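PDB 3SQR: laccase from Botrytis aclada, which oxidises phenolic compounds such as hydroquinones at its copper centres while reducing O2 to water, and probably serves in lignin degradation and detoxification of lignin-derived products. Local coordinates for residues A[70-75]-A[90-95]; A[392-397]-A[404-409]; A[285-290]-A[298-303]; A[252-257]-A[346-351]. All blocks are in the same frame, centred on the assembly; numbering follows the deposited sequence.

Contact 1: residues A[70-75]-A[90-95]; sequences YWLSVE and TFNGTV. With NAG (2-acetamido-2-deoxy-beta-D-glucopyranose), chain G; MAN (alpha-D-mannopyranose), chain C.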
# COMPACT_ATOMS: atom_id res chain seq x y z
N TYR A 70 -2.65 20.67 3.95
CA TYR A 70 -1.63 20.40 2.95
C TYR A 70 -2.18 20.77 1.60
O TYR A 70 -3.36 20.62 1.33
CB TYR A 70 -1.20 18.92 2.96
CG TYR A 70 -0.37 18.49 4.11
CD1 TYR A 70 1.02 18.53 4.04
CD2 TYR A 70 -0.95 18.01 5.25
CE1 TYR A 70 1.80 18.10 5.13
CE2 TYR A 70 -0.20 17.60 6.31
CZ TYR A 70 1.16 17.65 6.26
OH TYR A 70 1.85 17.23 7.36
N TRP A 71 -1.30 21.23 0.70
CA TRP A 71 -1.65 21.47 -0.68
C TRP A 71 -0.78 20.57 -1.52
O TRP A 71 0.42 20.61 -1.39
CB TRP A 71 -1.46 22.96 -1.07
CG TRP A 71 -2.52 23.86 -0.62
CD1 TRP A 71 -3.63 24.25 -1.35
CD2 TRP A 71 -2.62 24.48 0.64
NE1 TRP A 71 -4.43 25.08 -0.57
CE2 TRP A 71 -3.82 25.24 0.65
CE3 TRP A 71 -1.82 24.47 1.80
CZ2 TRP A 71 -4.22 25.94 1.75
CZ3 TRP A 71 -2.21 25.19 2.87
CH2 TRP A 71 -3.39 25.93 2.84
N LEU A 72 -1.37 19.73 -2.33
CA LEU A 72 -0.58 18.84 -3.18
C LEU A 72 -0.97 19.10 -4.59
O LEU A 72 -2.14 19.24 -4.93
CB LEU A 72 -0.83 17.35 -2.89
CG LEU A 72 -0.43 16.84 -1.50
CD1 LEU A 72 -0.78 15.37 -1.27
CD2 LEU A 72 1.04 17.08 -1.33
N SER A 73 0.04 19.09 -5.42
CA SER A 73 -0.17 19.22 -6.84
C SER A 73 0.31 17.96 -7.53
O SER A 73 1.47 17.55 -7.42
CB SER A 73 0.56 20.47 -7.35
OG SER A 73 0.67 20.44 -8.75
N VAL A 74 -0.59 17.35 -8.28
CA VAL A 74 -0.27 16.19 -9.07
C VAL A 74 0.31 16.67 -10.37
O VAL A 74 -0.36 17.36 -11.13
CB VAL A 74 -1.47 15.29 -9.31
CG1 VAL A 74 -1.13 14.15 -10.27
CG2 VAL A 74 -1.96 14.78 -7.95
N GLU A 75 1.56 16.32 -10.57
CA GLU A 75 2.33 16.90 -11.67
C GLU A 75 2.94 15.93 -12.61
O GLU A 75 3.23 14.79 -12.33
CB GLU A 75 3.44 17.79 -11.10
CG GLU A 75 2.90 18.74 -10.09
CD GLU A 75 3.75 19.94 -9.82
OE1 GLU A 75 5.01 19.84 -9.84
OE2 GLU A 75 3.13 20.99 -9.58
N THR A 90 3.99 12.89 -10.32
CA THR A 90 4.44 13.15 -8.98
C THR A 90 3.46 14.01 -8.20
O THR A 90 2.71 14.79 -8.75
CB THR A 90 5.80 13.87 -8.98
OG1 THR A 90 5.70 15.21 -9.46
CG2 THR A 90 6.82 13.11 -9.81
N PHE A 91 3.60 13.97 -6.88
CA PHE A 91 3.12 15.00 -6.03
C PHE A 91 4.27 15.99 -5.88
O PHE A 91 5.35 15.69 -5.30
CB PHE A 91 2.80 14.45 -4.66
CG PHE A 91 1.70 13.43 -4.67
CD1 PHE A 91 0.40 13.86 -4.85
CD2 PHE A 91 1.97 12.08 -4.54
CE1 PHE A 91 -0.65 12.97 -4.83
CE2 PHE A 91 0.91 11.15 -4.52
CZ PHE A 91 -0.38 11.61 -4.68
N ASN A 92 4.07 17.17 -6.41
CA ASN A 92 4.98 18.28 -6.10
C ASN A 92 6.38 18.07 -6.57
O ASN A 92 7.34 18.55 -5.97
CB ASN A 92 4.92 18.59 -4.59
CG ASN A 92 3.74 19.39 -4.29
OD1 ASN A 92 2.61 18.87 -4.32
ND2 ASN A 92 3.93 20.67 -4.03
N GLY A 93 6.51 17.32 -7.64
CA GLY A 93 7.74 17.25 -8.39
C GLY A 93 8.85 16.40 -7.82
O GLY A 93 9.97 16.47 -8.25
N THR A 94 8.54 15.56 -6.83
CA THR A 94 9.53 14.67 -6.27
C THR A 94 8.96 13.25 -6.21
O THR A 94 7.76 13.08 -6.13
CB THR A 94 9.95 15.04 -4.87
OG1 THR A 94 8.81 15.03 -3.97
CG2 THR A 94 10.70 16.40 -4.85
N VAL A 95 9.87 12.28 -6.28
CA VAL A 95 9.52 10.86 -6.00
C VAL A 95 10.46 10.42 -4.93
O VAL A 95 11.67 10.45 -5.13
CB VAL A 95 9.66 9.98 -7.22
CG1 VAL A 95 9.38 8.52 -6.92
CG2 VAL A 95 8.75 10.47 -8.38
C1 NAG G . 2.85 21.61 -3.85
C2 NAG G . 2.92 22.59 -2.70
C3 NAG G . 1.77 23.56 -2.75
C4 NAG G . 1.77 24.25 -4.08
C5 NAG G . 1.72 23.23 -5.19
C6 NAG G . 1.73 23.86 -6.58
C7 NAG G . 3.91 21.42 -0.80
C8 NAG G . 3.58 20.57 0.40
N2 NAG G . 2.82 21.81 -1.48
O3 NAG G . 1.98 24.50 -1.77
O4 NAG G . 0.66 25.06 -4.15
O5 NAG G . 2.83 22.34 -5.10
O6 NAG G . 2.97 24.59 -6.72
O7 NAG G . 5.07 21.69 -1.09
C1 MAN C . 2.48 24.12 6.66
C2 MAN C . 1.18 24.95 6.50
C3 MAN C . 0.29 24.74 7.74
C4 MAN C . -0.00 23.25 7.92
C5 MAN C . 1.32 22.47 8.01
C6 MAN C . 1.07 20.96 7.96
O2 MAN C . 0.52 24.65 5.27
O3 MAN C . -0.91 25.47 7.66
O4 MAN C . -1.00 22.97 8.92
O5 MAN C . 2.18 22.76 6.90
O6 MAN C . 2.30 20.24 8.04

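Contact 2: residues A[392-397]-A[404-409]; sequences EQVSSA and WTINSS. With NAG (2-acetamido-2-deoxy-beta-D-glucopyranose), chain I.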
# COMPACT_ATOMS: atom_id res chain seq x y z
N GLU A 392 -14.88 -16.29 -2.37
CA GLU A 392 -14.68 -15.88 -3.72
C GLU A 392 -13.39 -16.51 -4.27
O GLU A 392 -12.48 -16.85 -3.53
CB GLU A 392 -14.66 -14.36 -3.82
CG GLU A 392 -16.11 -13.79 -3.61
CD GLU A 392 -16.31 -12.49 -4.21
OE1 GLU A 392 -15.43 -11.61 -4.03
OE2 GLU A 392 -17.38 -12.32 -4.83
N GLN A 393 -13.40 -16.66 -5.57
CA GLN A 393 -12.40 -17.44 -6.27
C GLN A 393 -11.80 -16.68 -7.40
O GLN A 393 -12.49 -16.20 -8.31
CB GLN A 393 -13.01 -18.76 -6.78
CG GLN A 393 -13.67 -19.54 -5.66
CD GLN A 393 -14.35 -20.79 -6.17
OE1 GLN A 393 -14.74 -20.87 -7.32
NE2 GLN A 393 -14.47 -21.75 -5.33
N VAL A 394 -10.48 -16.63 -7.38
CA VAL A 394 -9.73 -15.95 -8.42
C VAL A 394 -9.38 -16.91 -9.55
O VAL A 394 -8.83 -17.97 -9.33
CB VAL A 394 -8.47 -15.31 -7.86
CG1 VAL A 394 -7.75 -14.47 -8.92
CG2 VAL A 394 -8.85 -14.41 -6.65
N SER A 395 -9.66 -16.45 -10.75
CA SER A 395 -9.25 -17.13 -11.95
C SER A 395 -8.77 -16.09 -12.97
O SER A 395 -8.57 -14.92 -12.61
CB SER A 395 -10.40 -17.99 -12.49
OG SER A 395 -9.89 -18.85 -13.48
N SER A 396 -8.55 -16.51 -14.21
CA SER A 396 -8.22 -15.58 -15.26
C SER A 396 -8.96 -15.87 -16.54
O SER A 396 -9.50 -16.97 -16.72
CB SER A 396 -6.72 -15.57 -15.51
OG SER A 396 -6.32 -16.82 -16.01
N ALA A 397 -8.98 -14.89 -17.43
CA ALA A 397 -9.67 -15.03 -18.71
C ALA A 397 -8.98 -14.09 -19.66
O ALA A 397 -8.06 -13.36 -19.25
CB ALA A 397 -11.14 -14.70 -18.60
N TRP A 404 -8.01 -10.85 -14.78
CA TRP A 404 -8.30 -11.68 -13.61
C TRP A 404 -9.79 -11.62 -13.32
O TRP A 404 -10.41 -10.55 -13.49
CB TRP A 404 -7.52 -11.18 -12.37
CG TRP A 404 -6.06 -11.11 -12.57
CD1 TRP A 404 -5.37 -10.03 -12.97
CD2 TRP A 404 -5.11 -12.19 -12.49
NE1 TRP A 404 -4.04 -10.33 -13.08
CE2 TRP A 404 -3.84 -11.65 -12.80
CE3 TRP A 404 -5.22 -13.56 -12.20
CZ2 TRP A 404 -2.70 -12.40 -12.84
CZ3 TRP A 404 -4.05 -14.31 -12.22
CH2 TRP A 404 -2.81 -13.73 -12.54
N THR A 405 -10.35 -12.70 -12.77
CA THR A 405 -11.73 -12.71 -12.43
C THR A 405 -11.89 -13.17 -11.00
O THR A 405 -11.10 -13.90 -10.46
CB THR A 405 -12.53 -13.66 -13.38
OG1 THR A 405 -11.99 -14.97 -13.21
CG2 THR A 405 -12.44 -13.19 -14.87
N ILE A 406 -12.95 -12.66 -10.40
CA ILE A 406 -13.42 -13.03 -9.07
C ILE A 406 -14.83 -13.54 -9.27
O ILE A 406 -15.73 -12.80 -9.70
CB ILE A 406 -13.50 -11.81 -8.19
CG1 ILE A 406 -12.17 -11.04 -8.27
CG2 ILE A 406 -13.82 -12.26 -6.74
CD1 ILE A 406 -11.25 -11.35 -7.16
N ASN A 407 -15.00 -14.81 -8.96
CA ASN A 407 -16.19 -15.55 -9.33
C ASN A 407 -16.66 -15.21 -10.70
O ASN A 407 -17.81 -14.81 -10.93
CB ASN A 407 -17.26 -15.29 -8.28
CG ASN A 407 -17.13 -16.21 -7.15
OD1 ASN A 407 -16.05 -16.43 -6.65
ND2 ASN A 407 -18.25 -16.76 -6.72
N SER A 408 -15.73 -15.38 -11.63
CA SER A 408 -15.96 -15.22 -13.06
C SER A 408 -16.13 -13.86 -13.58
O SER A 408 -16.30 -13.71 -14.77
CB SER A 408 -17.09 -16.15 -13.55
OG SER A 408 -17.01 -17.39 -12.83
N SER A 409 -15.96 -12.81 -12.75
CA SER A 409 -16.16 -11.46 -13.22
C SER A 409 -14.89 -10.62 -12.98
O SER A 409 -14.37 -10.58 -11.89
CB SER A 409 -17.34 -10.81 -12.48
OG SER A 409 -17.45 -9.46 -12.82
C1 NAG I . -18.24 -17.71 -5.65
C2 NAG I . -19.36 -17.58 -4.64
C3 NAG I . -19.29 -18.75 -3.66
C4 NAG I . -19.29 -20.07 -4.41
C5 NAG I . -18.07 -20.08 -5.34
C6 NAG I . -17.95 -21.41 -6.11
C7 NAG I . -20.21 -15.33 -4.06
C8 NAG I . -20.09 -14.10 -3.19
N2 NAG I . -19.35 -16.31 -3.87
O3 NAG I . -20.42 -18.64 -2.84
O4 NAG I . -19.14 -21.11 -3.47
O5 NAG I . -18.29 -19.01 -6.25
O6 NAG I . -19.14 -21.55 -6.85
O7 NAG I . -21.09 -15.37 -4.91
O HOH W 1 -13.07 -16.32 -11.07

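Contact 3: residues A[285-290]-A[298-303]; sequences LTVIAN and YTTDTL. With MAN (alpha-D-mannopyranose), chain L.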
# COMPACT_ATOMS: atom_id res chain seq x y z
N LEU A 285 16.76 -7.00 12.79
CA LEU A 285 15.57 -6.16 12.75
C LEU A 285 14.65 -6.58 13.87
O LEU A 285 14.28 -7.74 13.93
CB LEU A 285 14.88 -6.33 11.41
CG LEU A 285 15.69 -6.23 10.12
CD1 LEU A 285 14.74 -6.51 8.92
CD2 LEU A 285 16.39 -4.89 9.91
N THR A 286 14.23 -5.64 14.70
CA THR A 286 13.16 -5.89 15.65
C THR A 286 11.87 -5.30 15.06
O THR A 286 11.71 -4.10 14.98
CB THR A 286 13.43 -5.28 16.96
OG1 THR A 286 14.59 -5.91 17.52
CG2 THR A 286 12.27 -5.54 17.91
N VAL A 287 11.00 -6.19 14.65
CA VAL A 287 9.77 -5.82 13.97
C VAL A 287 8.74 -5.38 15.03
O VAL A 287 8.40 -6.15 15.94
CB VAL A 287 9.26 -6.94 13.14
CG1 VAL A 287 8.09 -6.39 12.15
CG2 VAL A 287 10.31 -7.63 12.29
N ILE A 288 8.27 -4.15 14.91
CA ILE A 288 7.36 -3.57 15.89
C ILE A 288 5.98 -3.18 15.40
O ILE A 288 5.14 -2.83 16.20
CB ILE A 288 7.98 -2.41 16.65
CG1 ILE A 288 8.39 -1.22 15.78
CG2 ILE A 288 9.26 -2.91 17.44
CD1 ILE A 288 8.34 0.07 16.54
N ALA A 289 5.74 -3.23 14.09
CA ALA A 289 4.41 -2.99 13.58
C ALA A 289 4.35 -3.58 12.24
O ALA A 289 5.35 -3.68 11.52
CB ALA A 289 4.09 -1.48 13.50
N ASN A 290 3.13 -3.98 11.89
CA ASN A 290 2.84 -4.32 10.56
C ASN A 290 1.71 -3.44 10.06
O ASN A 290 0.76 -3.21 10.75
CB ASN A 290 2.60 -5.81 10.37
CG ASN A 290 1.41 -6.42 11.14
OD1 ASN A 290 0.42 -5.75 11.58
ND2 ASN A 290 1.45 -7.71 11.22
N TYR A 298 9.33 -8.90 17.52
CA TYR A 298 10.08 -10.09 17.24
C TYR A 298 11.29 -9.72 16.40
O TYR A 298 11.34 -8.66 15.74
CB TYR A 298 9.24 -11.18 16.59
CG TYR A 298 8.96 -10.98 15.10
CD1 TYR A 298 7.91 -10.20 14.69
CD2 TYR A 298 9.75 -11.59 14.15
CE1 TYR A 298 7.64 -10.04 13.35
CE2 TYR A 298 9.48 -11.45 12.78
CZ TYR A 298 8.38 -10.67 12.42
OH TYR A 298 8.05 -10.48 11.11
N THR A 299 12.31 -10.55 16.50
CA THR A 299 13.54 -10.28 15.78
C THR A 299 13.66 -11.18 14.58
O THR A 299 13.22 -12.34 14.56
CB THR A 299 14.78 -10.41 16.70
OG1 THR A 299 14.74 -11.69 17.33
CG2 THR A 299 14.79 -9.33 17.73
N THR A 300 14.22 -10.63 13.52
CA THR A 300 14.38 -11.34 12.30
C THR A 300 15.60 -10.76 11.59
O THR A 300 15.91 -9.58 11.75
CB THR A 300 13.10 -11.26 11.40
OG1 THR A 300 13.26 -12.16 10.33
CG2 THR A 300 12.86 -9.77 10.89
N ASP A 301 16.28 -11.59 10.81
CA ASP A 301 17.39 -11.12 9.98
C ASP A 301 16.96 -10.56 8.63
O ASP A 301 17.70 -9.80 8.00
CB ASP A 301 18.38 -12.28 9.70
CG ASP A 301 19.15 -12.70 10.92
OD1 ASP A 301 19.55 -11.81 11.73
OD2 ASP A 301 19.35 -13.92 11.06
N THR A 302 15.80 -11.02 8.18
CA THR A 302 15.27 -10.57 6.89
C THR A 302 13.77 -10.39 7.05
O THR A 302 13.18 -10.92 7.98
CB THR A 302 15.57 -11.49 5.73
OG1 THR A 302 14.67 -12.58 5.74
CG2 THR A 302 17.01 -12.01 5.76
N LEU A 303 13.16 -9.64 6.15
CA LEU A 303 11.74 -9.25 6.38
C LEU A 303 11.03 -9.24 5.02
O LEU A 303 11.34 -8.39 4.14
CB LEU A 303 11.74 -7.88 7.03
CG LEU A 303 10.42 -7.23 7.44
CD1 LEU A 303 9.54 -8.19 8.18
CD2 LEU A 303 10.66 -5.97 8.25
C1 MAN L . 8.19 -14.88 13.93
C2 MAN L . 9.43 -15.51 13.30
C3 MAN L . 9.17 -16.96 12.89
C4 MAN L . 8.63 -17.74 14.08
C5 MAN L . 7.39 -17.03 14.63
C6 MAN L . 6.86 -17.74 15.89
O2 MAN L . 10.50 -15.40 14.23
O3 MAN L . 10.35 -17.50 12.30
O4 MAN L . 8.26 -19.02 13.66
O5 MAN L . 7.69 -15.69 14.99
O6 MAN L . 7.90 -17.67 16.88

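Contact 4: residues A[252-257]-A[346-351]; sequences KFELTF and ILRYDS. With NAG (2-acetamido-2-deoxy-beta-D-glucopyranose), chain B; SO4 (sulfate ion), chain M.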
# COMPACT_ATOMS: atom_id res chain seq x y z
N LYS A 252 23.60 4.92 -4.64
CA LYS A 252 22.97 4.07 -3.68
C LYS A 252 22.35 4.92 -2.61
O LYS A 252 22.92 5.94 -2.14
CB LYS A 252 23.94 3.14 -2.99
CG LYS A 252 24.45 2.00 -3.89
CD LYS A 252 23.32 1.16 -4.49
CE LYS A 252 23.80 -0.12 -5.19
NZ LYS A 252 22.65 -0.89 -5.87
N PHE A 253 21.15 4.49 -2.22
CA PHE A 253 20.54 4.93 -1.00
C PHE A 253 21.56 4.78 0.13
O PHE A 253 22.27 3.80 0.19
CB PHE A 253 19.37 4.05 -0.63
CG PHE A 253 18.86 4.26 0.77
CD1 PHE A 253 18.23 5.45 1.11
CD2 PHE A 253 19.04 3.30 1.77
CE1 PHE A 253 17.73 5.68 2.38
CE2 PHE A 253 18.55 3.51 3.08
CZ PHE A 253 17.90 4.73 3.39
N GLU A 254 21.62 5.76 0.99
CA GLU A 254 22.54 5.68 2.12
C GLU A 254 21.85 6.05 3.37
O GLU A 254 21.03 7.00 3.38
CB GLU A 254 23.71 6.64 1.89
CG GLU A 254 24.86 6.49 2.88
CD GLU A 254 24.70 7.25 4.19
OE1 GLU A 254 23.85 8.16 4.25
OE2 GLU A 254 25.44 6.92 5.16
N LEU A 255 22.22 5.37 4.44
CA LEU A 255 21.65 5.52 5.76
C LEU A 255 22.85 5.49 6.73
O LEU A 255 23.65 4.59 6.62
CB LEU A 255 20.74 4.32 6.07
CG LEU A 255 20.12 4.31 7.46
CD1 LEU A 255 19.42 5.65 7.88
CD2 LEU A 255 19.23 3.08 7.67
N THR A 256 22.96 6.51 7.55
CA THR A 256 24.05 6.63 8.55
C THR A 256 23.62 6.28 9.92
O THR A 256 22.61 6.80 10.42
CB THR A 256 24.59 8.03 8.52
OG1 THR A 256 25.12 8.22 7.23
CG2 THR A 256 25.70 8.19 9.59
N PHE A 257 24.37 5.39 10.58
CA PHE A 257 24.10 5.03 11.92
C PHE A 257 25.23 5.57 12.83
O PHE A 257 26.42 5.60 12.43
CB PHE A 257 24.06 3.52 12.15
CG PHE A 257 22.78 2.84 11.81
CD1 PHE A 257 21.62 3.54 11.42
CD2 PHE A 257 22.73 1.47 11.85
CE1 PHE A 257 20.47 2.83 11.12
CE2 PHE A 257 21.55 0.76 11.54
CZ PHE A 257 20.44 1.46 11.18
N ILE A 346 23.27 1.28 1.06
CA ILE A 346 24.43 1.28 1.93
C ILE A 346 24.14 1.91 3.25
O ILE A 346 23.63 3.06 3.34
CB ILE A 346 25.62 2.07 1.27
CG1 ILE A 346 26.02 1.46 -0.05
CG2 ILE A 346 26.78 2.10 2.22
CD1 ILE A 346 27.07 2.30 -0.84
N LEU A 347 24.45 1.15 4.31
CA LEU A 347 24.46 1.59 5.65
C LEU A 347 25.92 1.94 6.02
O LEU A 347 26.78 1.12 5.79
CB LEU A 347 24.02 0.47 6.55
CG LEU A 347 24.03 0.84 8.04
CD1 LEU A 347 22.92 1.82 8.35
CD2 LEU A 347 23.87 -0.42 8.86
N ARG A 348 26.14 3.13 6.53
CA ARG A 348 27.49 3.60 6.98
C ARG A 348 27.43 3.97 8.44
O ARG A 348 26.50 4.65 8.90
CB ARG A 348 27.90 4.81 6.19
CG ARG A 348 27.91 4.58 4.70
CD ARG A 348 28.65 5.73 4.06
NE ARG A 348 28.64 5.71 2.63
CZ ARG A 348 29.31 4.84 1.88
NH1 ARG A 348 30.06 3.89 2.42
NH2 ARG A 348 29.22 4.93 0.58
N TYR A 349 28.46 3.57 9.19
CA TYR A 349 28.63 4.07 10.55
C TYR A 349 29.52 5.28 10.53
O TYR A 349 29.63 6.01 11.52
CB TYR A 349 29.23 2.98 11.44
CG TYR A 349 28.25 1.97 12.03
CD1 TYR A 349 27.64 1.01 11.22
CD2 TYR A 349 27.92 1.99 13.37
CE1 TYR A 349 26.77 0.10 11.74
CE2 TYR A 349 27.05 1.04 13.92
CZ TYR A 349 26.47 0.12 13.09
OH TYR A 349 25.64 -0.83 13.55
N ASP A 350 30.19 5.48 9.42
CA ASP A 350 30.98 6.67 9.23
C ASP A 350 30.57 7.25 7.89
O ASP A 350 30.90 6.72 6.83
CB ASP A 350 32.47 6.30 9.27
CG ASP A 350 33.37 7.48 8.91
OD1 ASP A 350 32.86 8.61 8.72
OD2 ASP A 350 34.61 7.26 8.82
N SER A 351 29.88 8.38 7.97
CA SER A 351 29.23 9.02 6.81
C SER A 351 30.23 9.57 5.81
O SER A 351 29.88 9.85 4.66
CB SER A 351 28.27 10.15 7.26
OG SER A 351 28.92 11.21 7.97
C1 NAG B . 13.59 8.59 2.44
C2 NAG B . 14.34 9.03 3.70
C3 NAG B . 13.41 9.91 4.50
C4 NAG B . 12.93 11.11 3.70
C5 NAG B . 12.46 10.68 2.27
C6 NAG B . 12.64 11.80 1.28
C7 NAG B . 15.76 7.70 5.15
C8 NAG B . 15.89 6.54 6.12
N2 NAG B . 14.58 7.92 4.57
O3 NAG B . 14.00 10.33 5.71
O4 NAG B . 11.84 11.75 4.39
O5 NAG B . 13.30 9.72 1.68
O6 NAG B . 11.87 11.53 0.11
O7 NAG B . 16.69 8.47 4.89
S SO4 M . 27.17 8.42 0.44
O1 SO4 M . 28.04 9.36 -0.24
O2 SO4 M . 25.79 8.73 0.05
O3 SO4 M . 27.46 7.06 0.05
O4 SO4 M . 27.34 8.58 1.90

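Contact 1: residues A[70-75]-A[90-95]
N92 reaches back across the hairpin to S73: its amide oxygen OD1 takes the backbone N of S73 at 2.8 Å in an almost straight bond. The donor is tilted 28° from the amide plane. N92 has already entered the type I' turn that runs from F91 to T94, yet its own N donates to S73 O, so backbone and amide of one residue both hold S73. L72 crosses this amide at about a right angle, its CD2 3.8 Å from N92 OD1. The other end of the amide carries the sugar: N92 ND2 is covalently joined to C1 of the NAG at 1.4 Å. The acetamido N2 of that NAG then donates to W71 O at 2.7 Å, and the sugar's C6 rests against S73 CB.

On the face that holds V74 and F91, these two lie side by side and point the same way, V74 CG2 3.8 Å from F91 CE1. L72 CD1 comes obliquely to F91 CD1 at 4.1 Å, and Y167 and L179 also pack on the phenyl ring. On the other face E75 and T90 face one another as a hydrogen-bonded pair. The E75 carboxylate turns back along its own strand, where its OE2 receives S73 OG at 2.7 Å; N115 also bonds that hydroxyl. T90 OG1 is paired with S77.

Glycosylation of N92, in an N-G-T sequon, thus takes up ND2 while OD1 still extends the backbone ladder past F91, at the open end of the hairpin; the apolar face turns inward, toward H168 of the type 3 copper site.

Contact 2: residues A[392-397]-A[404-409]
W404 and S396 sit opposite each other near the loop of this hairpin, a non-hydrogen-bonded pair on the face that also carries V394 and I406. The indole of W404 can be traced from CB outward. CB lies 3.9 Å from S395 O, and CG stands anti to the carbonyl carbon, beside the backbone N (chi1 -56°). CE3 comes to 3.6 Å from S395 O, which lies at the ring edge near its plane, and S396 CB and V394 CG1 approach the same carbon obliquely. On the five-membered ring, NE1 makes a weak hydrogen bond to E534. F402 and H463 meet the indole edge-to-face, and H531 touches it at a slant.

S395 and T405 trade two backbone bonds, T405 N reaching S395 O at 2.8 Å. Further along, Q393 N donates to N407 OD1 at 2.9 Å, nearly along the C=O axis, while N407 N returns a bond to Q393 O. A water links the strands beside the type I' turn at the open end: it donates to Q393 O at 2.8 Å, accepts S408 N and shares a hydrogen bond with T405 OG1.

N407 ND2 carries a NAG, and that turn spans I406 to S409. This is a two-strand beta hairpin at the edge of a cupredoxin-domain sheet, with a glycan at one end and, at the other, a tryptophan packed on H463 and H531, two ligands of the type 1 copper.

Contact 3: residues A[285-290]-A[298-303]
Y298 O takes the shortest backbone bond between these strands, from V287 N at 2.7 Å. The CA of T286 adds a C-H...O contact to the same oxygen. The return bond from Y298 N to V287 O is weak, at 3.3 Å. Two residues on, L285 and T300 make both bonds of their pair, and L285 O also receives a C-H...O contact from the CA of T299.

V287 and Y298 lie side by side on one face of the hairpin. CG of the tyrosine sits between its backbone N and carbonyl carbon (chi1 78°). V287 CG2 lies over one face of the ring, 3.9 Å from the centroid and 22° off the normal, while V287 CB approaches Y298 CE1 at 3.5 Å. The same CG2 touches CG2 of T300 at 3.6 Å, so one methyl serves both neighbours. The tyrosine hydroxyl is bonded to E371, and a mannose comes obliquely to the ring, its C1 nearest CD2. T286 and T299 stand together on the other face, OG1 of T286 3.4 Å from CG2 of T299. At the end of the strand, T300 OG1 donates to T302 O at 2.7 Å, and L303 then turns inward to place its CB 3.8 Å from L285 CD1.

Strand 293-300 is the outermost of its six-strand sheet; strand 285-290 lies between it and 310-316, with a classic bulge where I288 and A289 face D312. Past T302 the chain enters strand 303-305 of the companion sheet, where L303 pairs with F278.

Contact 4: residues A[252-257]-A[346-351]
A parallel strand pair closes one edge of a five-strand sheet in the second cupredoxin domain, with L255 lying alongside L347. L255 uses its backbone twice: its N donates to I346 O and its O accepts R348 N, each at 2.9 Å. Before and after it, I346 N reaches F253 O and F257 N reaches R348 O, the zigzag bonding expected of parallel strands.

On the L255 face the packing is apolar. L347 crosses F257 at about a right angle and sets CD1 over the centre of the phenyl ring, 3.4 Å from the centroid and 7° off the normal, a close CH-pi contact; L255 CG touches the same methyl at 3.9 Å. F257 in turn points an edge at Y349, the planes 86° apart, while F257 CB stands over the tyrosine face, 4.2 Å from its centroid. H283 and A319 bond the tyrosine hydroxyl.

The other face is mixed, with E254, T256, I346 and R348. The E254 chain bends at chi2 (-84°), which sets CD; OE2 lies 3.4 Å from CB of R348. R348 NE is 4.3 Å from E254 OE2, beyond a salt bridge. The guanidinium instead grips a sulfate that probably came in with the crystallisation solution, with NH2 2.8 Å from O3 and NE bonded to O3 and O4. I346 CG2 lies over the centre of one face of the guanidinium, and NH1 goes to A355 O. K251 shares the sulfate.

Strand 254-256 is the outermost of the sheet. Strand 344-348 separates it from 323-327, whose I326 packs on L255 and L347 and whose W325 packs on I346.

Contacts 1, 2 and 3 are antiparallel hairpins between strands close in sequence, whereas contact 4 is a parallel pairing of strands far apart in the chain, and contact 3 is nested inside the loop it closes. All four are partly buried and each includes an outermost strand of its sheet. Contacts 1 and 2 are built alike: a glycosylated asparagine in a type I' turn bonds the partner strand, and an aromatic residue on the inner face lies near copper ligands, type 3 in the first and type 1 in the second. Contacts 3 and 4 lie away from the copper sites and rely more on methyl-to-ring packing. Their centres are about 20 Å apart.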